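Putative diflavin flavoprotein A 3 (Synechocystis sp., PDB 6H0C) probably carries electrons from NADH to oxygen, reducing it to water, this chain being the flavodiiron core of metallo-hydrolase and flavodoxin-like parts. Local coordinates at residues 189-192 with 193-197; 197-200 with 201-205; 237-240 with 241-244. One frame throughout, in Å; residues are numbered along the deposited sequence.

Interaction 1. Residues 189-192 with 193-197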
loop_
_atom_site.group_PDB
_atom_site.type_symbol
_atom_site.label_atom_id
_atom_site.label_comp_id
_atom_site.label_asym_id
_atom_site.label_seq_id
_atom_site.Cartn_x
_atom_site.Cartn_y
_atom_site.Cartn_z
ATOM N N THR A 189 -5.117 8.358 22.742
ATOM C CA THR A 189 -6.190 9.112 22.105
ATOM C C THR A 189 -5.730 10.046 20.972
ATOM O O THR A 189 -6.404 10.152 19.948
ATOM C CB THR A 189 -6.966 9.923 23.164
ATOM O OG1 THR A 189 -7.750 9.016 23.953
ATOM C CG2 THR A 189 -7.888 10.937 22.516
ATOM N N ILE A 190 -4.586 10.702 21.129
ATOM C CA ILE A 190 -4.117 11.622 20.090
ATOM C C ILE A 190 -3.893 10.940 18.730
ATOM O O ILE A 190 -3.956 11.600 17.696
ATOM C CB ILE A 190 -2.810 12.332 20.492
ATOM C CG1 ILE A 190 -1.738 11.316 20.854
ATOM C CG2 ILE A 190 -3.041 13.268 21.664
ATOM C CD1 ILE A 190 -0.619 11.915 21.663
ATOM N N TYR A 191 -3.630 9.634 18.728
ATOM C CA TYR A 191 -3.377 8.915 17.469
ATOM C C TYR A 191 -4.542 8.031 17.011
ATOM O O TYR A 191 -4.487 7.458 15.924
ATOM C CB TYR A 191 -2.122 8.036 17.584
ATOM C CG TYR A 191 -0.856 8.797 17.894
ATOM C CD1 TYR A 191 -0.285 9.649 16.959
ATOM C CD2 TYR A 191 -0.227 8.652 19.114
ATOM C CE1 TYR A 191 0.871 10.344 17.242
ATOM C CE2 TYR A 191 0.930 9.341 19.405
ATOM C CZ TYR A 191 1.475 10.184 18.469
ATOM O OH TYR A 191 2.631 10.866 18.769
ATOM N N GLN A 192 -5.578 7.908 17.841
ATOM C CA GLN A 192 -6.686 6.996 17.556
ATOM C C GLN A 192 -7.347 7.263 16.186
ATOM O O GLN A 192 -7.462 6.345 15.356
ATOM C CB GLN A 192 -7.730 7.065 18.687
ATOM C CG GLN A 192 -9.184 6.848 18.241
ATOM C CD GLN A 192 -9.519 5.389 17.931
ATOM O OE1 GLN A 192 -9.091 4.473 18.639
ATOM N NE2 GLN A 192 -10.295 5.172 16.869
ATOM N N GLU A 193 -7.762 8.506 15.940
ATOM C CA GLU A 193 -8.451 8.826 14.688
ATOM C C GLU A 193 -7.553 8.603 13.478
ATOM O O GLU A 193 -7.984 8.037 12.473
ATOM C CB GLU A 193 -8.964 10.268 14.680
ATOM C CG GLU A 193 -9.876 10.573 13.481
ATOM C CD GLU A 193 -10.150 12.070 13.270
ATOM O OE1 GLU A 193 -9.410 12.917 13.831
ATOM O OE2 GLU A 193 -11.110 12.393 12.528
ATOM N N ASP A 194 -6.305 9.051 13.566
ATOM C CA ASP A 194 -5.350 8.831 12.482
ATOM C C ASP A 194 -5.143 7.340 12.180
ATOM O O ASP A 194 -5.104 6.926 11.016
ATOM C CB ASP A 194 -4.014 9.484 12.819
ATOM C CG ASP A 194 -4.125 10.986 12.919
ATOM O OD1 ASP A 194 -3.636 11.552 13.920
ATOM O OD2 ASP A 194 -4.717 11.593 11.998
ATOM N N ARG A 195 -5.018 6.534 13.228
ATOM C CA ARG A 195 -4.754 5.111 13.057
ATOM C C ARG A 195 -5.953 4.378 12.444
ATOM O O ARG A 195 -5.778 3.499 11.593
ATOM C CB ARG A 195 -4.353 4.491 14.398
ATOM C CG ARG A 195 -2.904 4.798 14.766
ATOM C CD ARG A 195 -2.607 4.460 16.204
ATOM N NE ARG A 195 -1.167 4.391 16.418
ATOM C CZ ARG A 195 -0.583 4.361 17.612
ATOM N NH1 ARG A 195 -1.325 4.405 18.720
ATOM N NH2 ARG A 195 0.742 4.293 17.700
ATOM N N ARG A 196 -7.162 4.749 12.854
ATOM C CA ARG A 196 -8.372 4.167 12.278
ATOM C C ARG A 196 -8.545 4.592 10.814
ATOM O O ARG A 196 -8.894 3.778 9.963
ATOM C CB ARG A 196 -9.609 4.564 13.098
ATOM C CG ARG A 196 -10.943 4.069 12.533
ATOM C CD ARG A 196 -11.095 2.579 12.728
ATOM N NE ARG A 196 -11.926 1.965 11.695
ATOM C CZ ARG A 196 -13.153 1.497 11.895
ATOM N NH1 ARG A 196 -13.703 1.570 13.100
ATOM N NH2 ARG A 196 -13.827 0.953 10.890
ATOM N N TYR A 197 -8.308 5.867 10.528
ATOM C CA TYR A 197 -8.460 6.381 9.176
ATOM C C TYR A 197 -7.451 5.700 8.253
ATOM O O TYR A 197 -7.756 5.347 7.109
ATOM C CB TYR A 197 -8.275 7.900 9.159
ATOM C CG TYR A 197 -8.564 8.527 7.819
ATOM C CD1 TYR A 197 -9.866 8.600 7.334
ATOM C CD2 TYR A 197 -7.538 9.033 7.024
ATOM C CE1 TYR A 197 -10.139 9.168 6.095
ATOM C CE2 TYR A 197 -7.801 9.601 5.793
ATOM C CZ TYR A 197 -9.102 9.668 5.332
ATOM O OH TYR A 197 -9.371 10.235 4.105
HETATM O O HOH W 1 -7.501 10.772 17.694
HETATM O O HOH W 2 -5.662 10.946 15.580
#
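Tyr191 CB lies over one face of the Arg195 guanidinium, 3.6 Å above its plane and offset toward the rim, while Arg195 NH1 meets the Tyr191 ring obliquely. One face of that ring carries Ile190 CG1. The contact is an i to i+4 pairing near the N-terminal end of helix 189-202, in the metallo-beta-lactamase-like part of the flavodiiron core. Arg195 CG is anti to the carbonyl carbon (chi1 -78°), and the chain then runs extended to NE, which carries CD alongside Tyr191 CB at 3.9 Å. Outside the pair, Arg195 NH2 forms a salt bridge with Asp185, which probably restricts rotation of the guanidinium.

On another side of the helix, Gln192 and Arg196 run side by side and point the same way, with Gln192 NE2 3.9 Å from Arg196 CB. Their amide and guanidinium planes are 76° apart, so the two flat ends do not stack. Arg196 NE is committed to a salt bridge with Asp200, and its guanidinium also makes a cation-pi contact with Trp247.

Backbone bonds support both pairings: Arg195 N donates to Tyr191 O, and Arg196 N to Gln192 O at an N-H...O angle of 163°. For the two carbonyls just before these, water bridges the i to i+4 gap. One molecule joins Thr189 O to Glu193 N. A second donates to Ile190 O and accepts from Asp194 N, both at 2.8 Å, and also makes a weak bond to Asp194 OD1, a carboxylate oxygen salt-bridged to Arg35.

Interaction 2. Residues 197-200 with 201-205; sequences YYFD and CLLAP
A cysteine sulfur sits on an aromatic face: Cys201 SG lies 3.6 Å from the centroid of the Tyr197 ring and only 19° off the ring normal. Cys201 SG comes closest to Tyr197 CZ, at 3.4 Å, and is thus displaced toward the hydroxyl end. With CG anti to the backbone N (chi1 -174°), the Tyr197 ring stands beside the following turn, where SG meets it. This Cys sulfur-aromatic contact lies toward the C-terminal end of helix 189-202, in the metallo-hydrolase part of the core.

The next two aromatic residues repeat the i to i+4 spacing with different geometry. Leu202 CD2 approaches the Tyr198 ring obliquely and touches CZ at 3.5 Å. Leu203 CB instead lies over a face of Phe199, 4.2 Å from the centroid, in a CH-pi contact, the two side chains crossing at about a right angle. Ala204 CB reaches Phe199 CE1 at 4.1 Å, again obliquely, while Asp200 OD1 lies in plane at the Phe199 ring edge. That carboxylate oxygen is salt-bridged to Arg196.

The backbone pattern changes at Phe199. Phe199 O accepts from Leu203 N at 2.8 Å, an i+4 bond, and from Ala204 N at 3.0 Å, an i+5 bond, the two donors arriving from opposite faces of the carbonyl plane. The chain then leads to Pro205, which packs against strand 286-291 and helix 268-281 of the flavodoxin-like part.

Both phenol oxygens have a carbonyl partner: Tyr197 OH bonds to Ile29 O and Tyr198 OH to Lys172 O. Each phenol thus combines an apolar ring contact with a polar tether, which should restrict movement of both rings.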
loop_
_atom_site.group_PDB
_atom_site.type_symbol
_atom_site.label_atom_id
_atom_site.label_comp_id
_atom_site.label_asym_id
_atom_site.label_seq_id
_atom_site.Cartn_x
_atom_site.Cartn_y
_atom_site.Cartn_z
ATOM N N TYR A 197 -8.308 5.867 10.528
ATOM C CA TYR A 197 -8.460 6.381 9.176
ATOM C C TYR A 197 -7.451 5.700 8.253
ATOM O O TYR A 197 -7.756 5.347 7.109
ATOM C CB TYR A 197 -8.275 7.900 9.159
ATOM C CG TYR A 197 -8.564 8.527 7.819
ATOM C CD1 TYR A 197 -9.866 8.600 7.334
ATOM C CD2 TYR A 197 -7.538 9.033 7.024
ATOM C CE1 TYR A 197 -10.139 9.168 6.095
ATOM C CE2 TYR A 197 -7.801 9.601 5.793
ATOM C CZ TYR A 197 -9.102 9.668 5.332
ATOM O OH TYR A 197 -9.371 10.235 4.105
ATOM N N TYR A 198 -6.245 5.509 8.777
ATOM C CA TYR A 198 -5.189 4.812 8.065
ATOM C C TYR A 198 -5.642 3.390 7.737
ATOM O O TYR A 198 -5.564 2.954 6.583
ATOM C CB TYR A 198 -3.904 4.806 8.901
ATOM C CG TYR A 198 -2.687 4.217 8.211
ATOM C CD1 TYR A 198 -2.453 2.840 8.214
ATOM C CD2 TYR A 198 -1.759 5.039 7.572
ATOM C CE1 TYR A 198 -1.336 2.300 7.598
ATOM C CE2 TYR A 198 -0.630 4.508 6.952
ATOM C CZ TYR A 198 -0.419 3.140 6.973
ATOM O OH TYR A 198 0.700 2.614 6.357
ATOM N N PHE A 199 -6.130 2.669 8.739
ATOM C CA PHE A 199 -6.647 1.323 8.495
ATOM C C PHE A 199 -7.743 1.315 7.429
ATOM O O PHE A 199 -7.702 0.526 6.488
ATOM C CB PHE A 199 -7.188 0.700 9.779
ATOM C CG PHE A 199 -7.786 -0.666 9.574
ATOM C CD1 PHE A 199 -9.108 -0.808 9.178
ATOM C CD2 PHE A 199 -7.018 -1.806 9.754
ATOM C CE1 PHE A 199 -9.661 -2.064 8.978
ATOM C CE2 PHE A 199 -7.567 -3.069 9.563
ATOM C CZ PHE A 199 -8.889 -3.198 9.174
ATOM N N ASP A 200 -8.725 2.192 7.597
ATOM C CA ASP A 200 -9.869 2.263 6.700
ATOM C C ASP A 200 -9.481 2.532 5.253
ATOM O O ASP A 200 -10.030 1.923 4.336
ATOM C CB ASP A 200 -10.839 3.343 7.166
ATOM C CG ASP A 200 -11.564 2.962 8.448
ATOM O OD1 ASP A 200 -11.508 1.770 8.843
ATOM O OD2 ASP A 200 -12.198 3.859 9.047
ATOM N N CYS A 201 -8.544 3.446 5.042
ATOM C CA CYS A 201 -8.157 3.799 3.681
ATOM C C CYS A 201 -7.259 2.758 3.025
ATOM O O CYS A 201 -7.431 2.443 1.845
ATOM C CB CYS A 201 -7.455 5.157 3.668
ATOM S SG CYS A 201 -8.545 6.541 4.056
ATOM N N LEU A 202 -6.303 2.231 3.789
ATOM C CA LEU A 202 -5.246 1.383 3.237
ATOM C C LEU A 202 -5.485 -0.118 3.367
ATOM O O LEU A 202 -5.024 -0.893 2.529
ATOM C CB LEU A 202 -3.900 1.714 3.900
ATOM C CG LEU A 202 -3.056 2.818 3.253
ATOM C CD1 LEU A 202 -3.625 4.194 3.514
ATOM C CD2 LEU A 202 -1.614 2.732 3.728
ATOM N N LEU A 203 -6.175 -0.540 4.422
ATOM C CA LEU A 203 -6.161 -1.960 4.780
ATOM C C LEU A 203 -7.527 -2.649 4.687
ATOM O O LEU A 203 -7.599 -3.851 4.417
ATOM C CB LEU A 203 -5.579 -2.127 6.195
ATOM C CG LEU A 203 -4.178 -1.525 6.374
ATOM C CD1 LEU A 203 -3.669 -1.703 7.799
ATOM C CD2 LEU A 203 -3.197 -2.114 5.346
ATOM N N ALA A 204 -8.600 -1.891 4.905
ATOM C CA ALA A 204 -9.950 -2.446 4.853
ATOM C C ALA A 204 -10.258 -3.147 3.523
ATOM O O ALA A 204 -10.912 -4.191 3.516
ATOM C CB ALA A 204 -10.975 -1.354 5.124
ATOM N N PRO A 205 -9.791 -2.589 2.389
ATOM C CA PRO A 205 -10.059 -3.258 1.102
ATOM C C PRO A 205 -9.230 -4.516 0.922
ATOM O O PRO A 205 -9.406 -5.224 -0.067
ATOM C CB PRO A 205 -9.662 -2.207 0.061
ATOM C CG PRO A 205 -9.670 -0.894 0.808
ATOM C CD PRO A 205 -9.194 -1.255 2.193
#

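Interaction 3. Residues 237-240 with 241-244; sequences LREL and TRNY
Residues 237-240 and 241-244 form two successive turns of helix 237-253, which follows strand 224-227 in the chain, precedes strand 257-262 of the flavodoxin-like part and packs on helix 189-202. The i to i+4 ladder is complete: Thr241, Arg242, Asn243 and Tyr244 donate their backbone N-H groups to the carbonyls of Leu237, Arg238, Glu239 and Leu240. Arg242 N to Arg238 O is nearly straight, at 172°.

Two side chains add second bonds. Thr241 OG1, anti to its own carbonyl carbon (chi1 -58°), donates to Leu237 O at 2.7 Å from above the carbonyl plane, opposite its backbone N. OG1 also bonds to Tyr225 OH. Asn243 ND2 meets Glu239 O at 2.7 Å from above the carbonyl plane, on the opposite face from Asn243 N, with the oxygen close to the Asn243 amide plane.

A bend at chi3 (-53°) brings the Arg242 guanidinium over the backbone, with Glu239 CA 3.6 Å above one face. Leu240 and Tyr244 lie side by side, CD1 touching CE1 at 3.6 Å; the Tyr244 ring also stacks on Phe174. Water links Glu239 to Asn243, donating to OE1 at 2.6 Å and accepting from ND2 at 3.0 Å.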
loop_
_atom_site.group_PDB
_atom_site.type_symbol
_atom_site.label_atom_id
_atom_site.label_comp_id
_atom_site.label_asym_id
_atom_site.label_seq_id
_atom_site.Cartn_x
_atom_site.Cartn_y
_atom_site.Cartn_z
ATOM N N LEU A 237 1.138 -0.524 21.113
ATOM C CA LEU A 237 1.300 -1.747 20.330
ATOM C C LEU A 237 0.162 -2.750 20.565
ATOM O O LEU A 237 -0.519 -3.151 19.616
ATOM C CB LEU A 237 2.655 -2.400 20.631
ATOM C CG LEU A 237 3.078 -3.561 19.712
ATOM C CD1 LEU A 237 4.590 -3.729 19.666
ATOM C CD2 LEU A 237 2.417 -4.869 20.145
ATOM N N ARG A 238 -0.062 -3.141 21.814
ATOM C CA ARG A 238 -1.098 -4.138 22.090
ATOM C C ARG A 238 -2.483 -3.620 21.745
ATOM O O ARG A 238 -3.273 -4.318 21.103
ATOM C CB ARG A 238 -1.053 -4.591 23.554
ATOM C CG ARG A 238 0.116 -5.513 23.835
ATOM C CD ARG A 238 0.106 -6.018 25.261
ATOM N NE ARG A 238 1.309 -6.790 25.561
ATOM C CZ ARG A 238 1.507 -7.453 26.698
ATOM N NH1 ARG A 238 0.580 -7.445 27.648
ATOM N NH2 ARG A 238 2.635 -8.127 26.884
ATOM N N GLU A 239 -2.769 -2.391 22.153
ATOM C CA GLU A 239 -4.096 -1.849 21.946
ATOM C C GLU A 239 -4.377 -1.685 20.459
ATOM O O GLU A 239 -5.473 -1.977 19.999
ATOM C CB GLU A 239 -4.253 -0.523 22.671
ATOM C CG GLU A 239 -5.659 0.006 22.666
ATOM C CD GLU A 239 -5.878 1.069 23.736
ATOM O OE1 GLU A 239 -7.047 1.445 23.949
ATOM O OE2 GLU A 239 -4.890 1.530 24.362
ATOM N N LEU A 240 -3.387 -1.236 19.698
ATOM C CA LEU A 240 -3.604 -1.053 18.269
ATOM C C LEU A 240 -3.774 -2.410 17.599
ATOM O O LEU A 240 -4.585 -2.563 16.684
ATOM C CB LEU A 240 -2.450 -0.276 17.622
ATOM C CG LEU A 240 -2.567 -0.038 16.108
ATOM C CD1 LEU A 240 -3.896 0.620 15.738
ATOM C CD2 LEU A 240 -1.385 0.788 15.588
ATOM N N THR A 241 -3.018 -3.403 18.060
ATOM C CA THR A 241 -3.124 -4.731 17.472
ATOM C C THR A 241 -4.526 -5.315 17.712
ATOM O O THR A 241 -5.154 -5.821 16.782
ATOM C CB THR A 241 -2.056 -5.671 18.025
ATOM O OG1 THR A 241 -0.767 -5.108 17.770
ATOM C CG2 THR A 241 -2.136 -7.027 17.343
ATOM N N ARG A 242 -5.026 -5.217 18.943
ATOM C CA ARG A 242 -6.386 -5.667 19.261
ATOM C C ARG A 242 -7.443 -4.928 18.418
ATOM O O ARG A 242 -8.406 -5.531 17.949
ATOM C CB ARG A 242 -6.679 -5.488 20.759
ATOM C CG ARG A 242 -5.773 -6.293 21.702
ATOM C CD ARG A 242 -6.261 -6.253 23.173
ATOM N NE ARG A 242 -6.476 -4.889 23.686
ATOM C CZ ARG A 242 -5.608 -4.211 24.446
ATOM N NH1 ARG A 242 -4.451 -4.765 24.795
ATOM N NH2 ARG A 242 -5.895 -2.977 24.861
ATOM N N ASN A 243 -7.253 -3.629 18.219
ATOM C CA ASN A 243 -8.135 -2.850 17.354
ATOM C C ASN A 243 -8.140 -3.355 15.900
ATOM O O ASN A 243 -9.201 -3.507 15.292
ATOM C CB ASN A 243 -7.742 -1.370 17.392
ATOM C CG ASN A 243 -8.421 -0.604 18.541
ATOM O OD1 ASN A 243 -9.385 0.128 18.330
ATOM N ND2 ASN A 243 -7.913 -0.775 19.749
ATOM N N TYR A 244 -6.955 -3.599 15.342
ATOM C CA TYR A 244 -6.853 -4.147 13.990
ATOM C C TYR A 244 -7.656 -5.446 13.862
ATOM O O TYR A 244 -8.386 -5.649 12.886
ATOM C CB TYR A 244 -5.393 -4.406 13.620
ATOM C CG TYR A 244 -4.712 -3.302 12.845
ATOM C CD1 TYR A 244 -4.854 -1.965 13.212
ATOM C CD2 TYR A 244 -3.886 -3.606 11.760
ATOM C CE1 TYR A 244 -4.207 -0.959 12.507
ATOM C CE2 TYR A 244 -3.241 -2.617 11.049
ATOM C CZ TYR A 244 -3.403 -1.297 11.421
ATOM O OH TYR A 244 -2.745 -0.312 10.699
HETATM O O HOH W 3 -8.741 1.035 21.973
#

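Interactions 1 and 2 follow one another on helix 189-202, the second continuing past residue 202 to Pro205; they share Tyr197, with centres 12 Å apart. Interaction 3 lies on helix 237-253, which packs against both: its centre is 12 Å from that of interaction 1 and 15 Å from that of interaction 2. Leu240 CD2 touches Arg195 NE at 3.7 Å, joining 237-244 to 189-197. Farther along, Tyr244 OH lies 3.3 Å from Leu203 CD1, and the Tyr244 ring meets Phe199 edge-to-face. Interaction 2 is the more central, about 10 Å from the chain centre against 18 and 20 Å for interactions 1 and 3, and it leads toward the flavodoxin-like part.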